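Local coordinates for protein 26S proteasome regulatory subunit RPN10 (Schizosaccharomyces pombe, PDB 2X5N) that protects ubiquitin chains against disassembly by deubiquitinating enzymes and so promotes protein degradation, at residues A84-L97 and R108-D120. Numbering follows the deposited sequence.
Sequences AKFGDGIQIAQLAL and RIVAFVGSPIVED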
# COMPACT_ATOMS: atom_id res chain seq x y z
N ALA A 84 12.03 6.14 4.96
CA ALA A 84 11.25 5.18 4.20
C ALA A 84 12.14 4.47 3.20
O ALA A 84 13.01 5.09 2.58
CB ALA A 84 10.13 5.89 3.48
N LYS A 85 11.87 3.18 3.01
CA LYS A 85 12.62 2.34 2.11
C LYS A 85 11.66 1.67 1.15
O LYS A 85 11.33 0.50 1.28
CB LYS A 85 13.35 1.27 2.91
CG LYS A 85 14.22 1.84 4.02
CD LYS A 85 15.42 2.52 3.44
CE LYS A 85 16.37 2.97 4.53
NZ LYS A 85 17.65 3.45 3.93
N PHE A 86 11.21 2.44 0.16
CA PHE A 86 10.16 2.01 -0.76
C PHE A 86 10.52 0.73 -1.52
O PHE A 86 9.78 -0.26 -1.49
CB PHE A 86 9.83 3.12 -1.75
CG PHE A 86 8.82 2.72 -2.77
CD1 PHE A 86 7.47 2.64 -2.46
CD2 PHE A 86 9.21 2.42 -4.07
CE1 PHE A 86 6.54 2.25 -3.42
CE2 PHE A 86 8.28 2.04 -5.03
CZ PHE A 86 6.95 1.96 -4.69
N GLY A 87 11.67 0.72 -2.19
CA GLY A 87 12.04 -0.44 -3.00
C GLY A 87 12.26 -1.70 -2.15
O GLY A 87 11.83 -2.79 -2.51
N ASP A 88 12.95 -1.56 -1.03
CA ASP A 88 13.09 -2.70 -0.12
C ASP A 88 11.72 -3.21 0.29
O ASP A 88 11.51 -4.42 0.37
CB ASP A 88 13.87 -2.32 1.14
CG ASP A 88 15.35 -2.16 0.92
OD1 ASP A 88 15.90 -2.64 -0.09
OD2 ASP A 88 16.01 -1.61 1.81
N GLY A 89 10.78 -2.30 0.57
CA GLY A 89 9.45 -2.70 0.98
C GLY A 89 8.72 -3.50 -0.09
O GLY A 89 8.13 -4.54 0.23
N ILE A 90 8.71 -3.05 -1.33
CA ILE A 90 7.96 -3.79 -2.33
C ILE A 90 8.67 -5.09 -2.71
O ILE A 90 8.02 -6.02 -3.19
CB ILE A 90 7.61 -2.94 -3.57
CG1 ILE A 90 8.89 -2.48 -4.27
CG2 ILE A 90 6.73 -1.75 -3.18
CD1 ILE A 90 8.63 -1.77 -5.61
N GLN A 91 9.97 -5.20 -2.47
CA GLN A 91 10.65 -6.49 -2.64
C GLN A 91 10.30 -7.47 -1.52
O GLN A 91 9.97 -8.63 -1.78
CB GLN A 91 12.16 -6.27 -2.74
CG GLN A 91 12.57 -5.60 -4.00
CD GLN A 91 14.06 -5.48 -4.14
OE1 GLN A 91 14.80 -5.48 -3.15
NE2 GLN A 91 14.53 -5.38 -5.38
N ILE A 92 10.35 -7.01 -0.27
CA ILE A 92 9.99 -7.85 0.85
C ILE A 92 8.52 -8.29 0.74
O ILE A 92 8.17 -9.42 1.07
CB ILE A 92 10.27 -7.14 2.17
CG1 ILE A 92 11.79 -6.99 2.38
CG2 ILE A 92 9.66 -7.87 3.35
CD1 ILE A 92 12.18 -6.02 3.48
N ALA A 93 7.66 -7.39 0.26
CA ALA A 93 6.26 -7.73 0.07
C ALA A 93 6.10 -8.86 -0.92
O ALA A 93 5.26 -9.74 -0.76
CB ALA A 93 5.48 -6.51 -0.41
N GLN A 94 6.88 -8.84 -2.00
CA GLN A 94 6.83 -9.94 -2.96
C GLN A 94 7.28 -11.26 -2.33
O GLN A 94 6.70 -12.32 -2.61
CB GLN A 94 7.67 -9.62 -4.18
CG GLN A 94 6.98 -8.56 -5.04
CD GLN A 94 7.81 -8.20 -6.23
OE1 GLN A 94 7.88 -8.96 -7.21
NE2 GLN A 94 8.45 -7.04 -6.18
N LEU A 95 8.33 -11.22 -1.51
CA LEU A 95 8.75 -12.41 -0.78
C LEU A 95 7.62 -12.91 0.13
O LEU A 95 7.31 -14.10 0.17
CB LEU A 95 10.04 -12.10 -0.00
CG LEU A 95 10.56 -13.19 0.95
CD1 LEU A 95 10.84 -14.50 0.22
CD2 LEU A 95 11.81 -12.71 1.64
N ALA A 96 6.96 -12.00 0.85
CA ALA A 96 5.86 -12.38 1.72
C ALA A 96 4.73 -13.03 0.93
O ALA A 96 4.16 -14.05 1.37
CB ALA A 96 5.38 -11.16 2.48
N LEU A 97 4.42 -12.48 -0.25
CA LEU A 97 3.32 -12.99 -1.05
C LEU A 97 3.58 -14.41 -1.55
O LEU A 97 2.65 -15.15 -1.82
CB LEU A 97 2.99 -12.05 -2.20
CG LEU A 97 2.20 -10.80 -1.79
CD1 LEU A 97 2.33 -9.70 -2.82
CD2 LEU A 97 0.72 -11.10 -1.53
N ARG A 108 -1.07 -8.93 -5.08
CA ARG A 108 -1.20 -7.48 -5.17
C ARG A 108 -0.50 -6.82 -3.99
O ARG A 108 -0.52 -7.32 -2.86
CB ARG A 108 -2.68 -7.06 -5.19
CG ARG A 108 -2.90 -5.53 -5.25
CD ARG A 108 -4.40 -5.16 -5.38
NE ARG A 108 -4.89 -5.58 -6.69
CZ ARG A 108 -4.71 -4.92 -7.82
NH1 ARG A 108 -4.19 -3.71 -7.83
NH2 ARG A 108 -5.07 -5.49 -8.95
N ILE A 109 0.06 -5.65 -4.26
CA ILE A 109 0.60 -4.75 -3.25
C ILE A 109 -0.19 -3.45 -3.30
O ILE A 109 -0.42 -2.91 -4.38
CB ILE A 109 2.10 -4.44 -3.53
CG1 ILE A 109 2.89 -5.74 -3.38
CG2 ILE A 109 2.59 -3.33 -2.60
CD1 ILE A 109 4.33 -5.61 -3.82
N VAL A 110 -0.60 -2.93 -2.14
CA VAL A 110 -1.14 -1.56 -2.03
C VAL A 110 -0.21 -0.80 -1.10
O VAL A 110 -0.09 -1.17 0.05
CB VAL A 110 -2.59 -1.53 -1.50
CG1 VAL A 110 -3.05 -0.09 -1.35
CG2 VAL A 110 -3.49 -2.27 -2.46
N ALA A 111 0.49 0.20 -1.62
CA ALA A 111 1.50 0.91 -0.86
C ALA A 111 1.19 2.39 -0.74
O ALA A 111 0.85 3.04 -1.74
CB ALA A 111 2.88 0.74 -1.52
N PHE A 112 1.39 2.91 0.45
CA PHE A 112 1.32 4.34 0.71
C PHE A 112 2.71 4.95 0.63
O PHE A 112 3.67 4.40 1.17
CB PHE A 112 0.78 4.59 2.10
CG PHE A 112 -0.66 4.23 2.30
CD1 PHE A 112 -1.64 5.21 2.27
CD2 PHE A 112 -1.03 2.91 2.54
CE1 PHE A 112 -2.97 4.89 2.49
CE2 PHE A 112 -2.36 2.59 2.76
CZ PHE A 112 -3.33 3.58 2.75
N VAL A 113 2.82 6.09 -0.05
CA VAL A 113 4.05 6.84 -0.10
C VAL A 113 3.77 8.29 0.30
O VAL A 113 3.04 9.01 -0.38
CB VAL A 113 4.65 6.81 -1.53
CG1 VAL A 113 5.90 7.73 -1.60
CG2 VAL A 113 4.98 5.37 -1.93
N GLY A 114 4.34 8.68 1.43
CA GLY A 114 4.23 10.05 1.94
C GLY A 114 5.59 10.64 2.21
O GLY A 114 5.71 11.62 2.95
N SER A 115 6.59 10.09 1.55
CA SER A 115 7.98 10.44 1.77
C SER A 115 8.74 10.35 0.45
O SER A 115 8.36 9.60 -0.44
CB SER A 115 8.61 9.45 2.74
OG SER A 115 8.32 8.15 2.29
N PRO A 116 9.86 11.07 0.33
CA PRO A 116 10.70 10.89 -0.84
C PRO A 116 11.11 9.48 -1.17
O PRO A 116 11.50 8.78 -0.25
CB PRO A 116 11.80 11.95 -0.71
CG PRO A 116 11.31 12.89 0.34
CD PRO A 116 10.40 12.08 1.25
N ILE A 117 11.02 9.04 -2.40
CA ILE A 117 11.44 7.68 -2.70
C ILE A 117 12.96 7.58 -2.76
O ILE A 117 13.61 8.39 -3.40
CB ILE A 117 10.78 7.19 -3.98
CG1 ILE A 117 9.29 6.99 -3.70
CG2 ILE A 117 11.41 5.87 -4.46
CD1 ILE A 117 8.47 6.61 -4.89
N VAL A 118 13.55 6.60 -2.08
CA VAL A 118 14.99 6.54 -2.00
C VAL A 118 15.59 6.09 -3.35
O VAL A 118 16.61 6.61 -3.76
CB VAL A 118 15.46 5.65 -0.82
CG1 VAL A 118 14.97 4.22 -0.99
CG2 VAL A 118 16.98 5.70 -0.68
N GLU A 119 14.95 5.16 -4.04
CA GLU A 119 15.38 4.74 -5.39
C GLU A 119 15.33 5.88 -6.40
O GLU A 119 14.42 6.71 -6.37
CB GLU A 119 14.49 3.60 -5.90
CG GLU A 119 14.81 2.25 -5.26
CD GLU A 119 14.28 2.12 -3.84
OE1 GLU A 119 13.33 2.81 -3.44
OE2 GLU A 119 14.81 1.27 -3.11
N ASP A 120 16.28 5.91 -7.33
CA ASP A 120 16.16 6.83 -8.46
C ASP A 120 15.23 6.23 -9.52
O ASP A 120 14.75 5.11 -9.37
CB ASP A 120 17.53 7.21 -9.04
CG ASP A 120 18.28 6.03 -9.62
OD1 ASP A 120 17.68 4.98 -9.91
OD2 ASP A 120 19.50 6.17 -9.84
O HOH W 1 11.77 5.33 0.05
O HOH W 2 14.38 0.93 -0.41
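Phe-86 packs against Val-113, and Ala-93 against Ile-109, joining helix 86-98 to central strand 106-113 in this von Willebrand factor type A domain, an alpha/beta fold. Helix 86-97 runs roughly antiparallel to strand 108-113, at 146°; the axes of these short segments come within 9.3 Å. The tight part is apolar. The Phe-86 side chain lies about perpendicular to that of Val-113, whose CG2 is 3.7 Å from Phe-86 CD1. CD1 of Ile-117 lies over one ring face. Leu-124 of helix 121-133 also touches Phe-86. Further along, Ile-109 CG1 is anti to its carbonyl carbon (chi1 -65°), and the extended chain carries CD1 up to the helix. There Ile-109 CD1 meets Ala-93 CB at 3.7 Å. Leu-97 CD1 lies 4.0 Å from Ile-109 CG1.

The looser side, with exposed Val-118 and Asp-88, is at the helix N-terminus and uses water. One water accepts from Phe-86 N and Val-118 N. Another accepts from Asp-88 N and donates to Glu-119 OE2. Beside them Glu-119 packs closely on Gly-87. The helix N-terminus would probably favour its negative charge, although the Asp-88 carboxylate is nearby. Gly-87 N donates a bent bond (140°) to Glu-119 OE1 at 2.9 Å, from above the carboxylate plane.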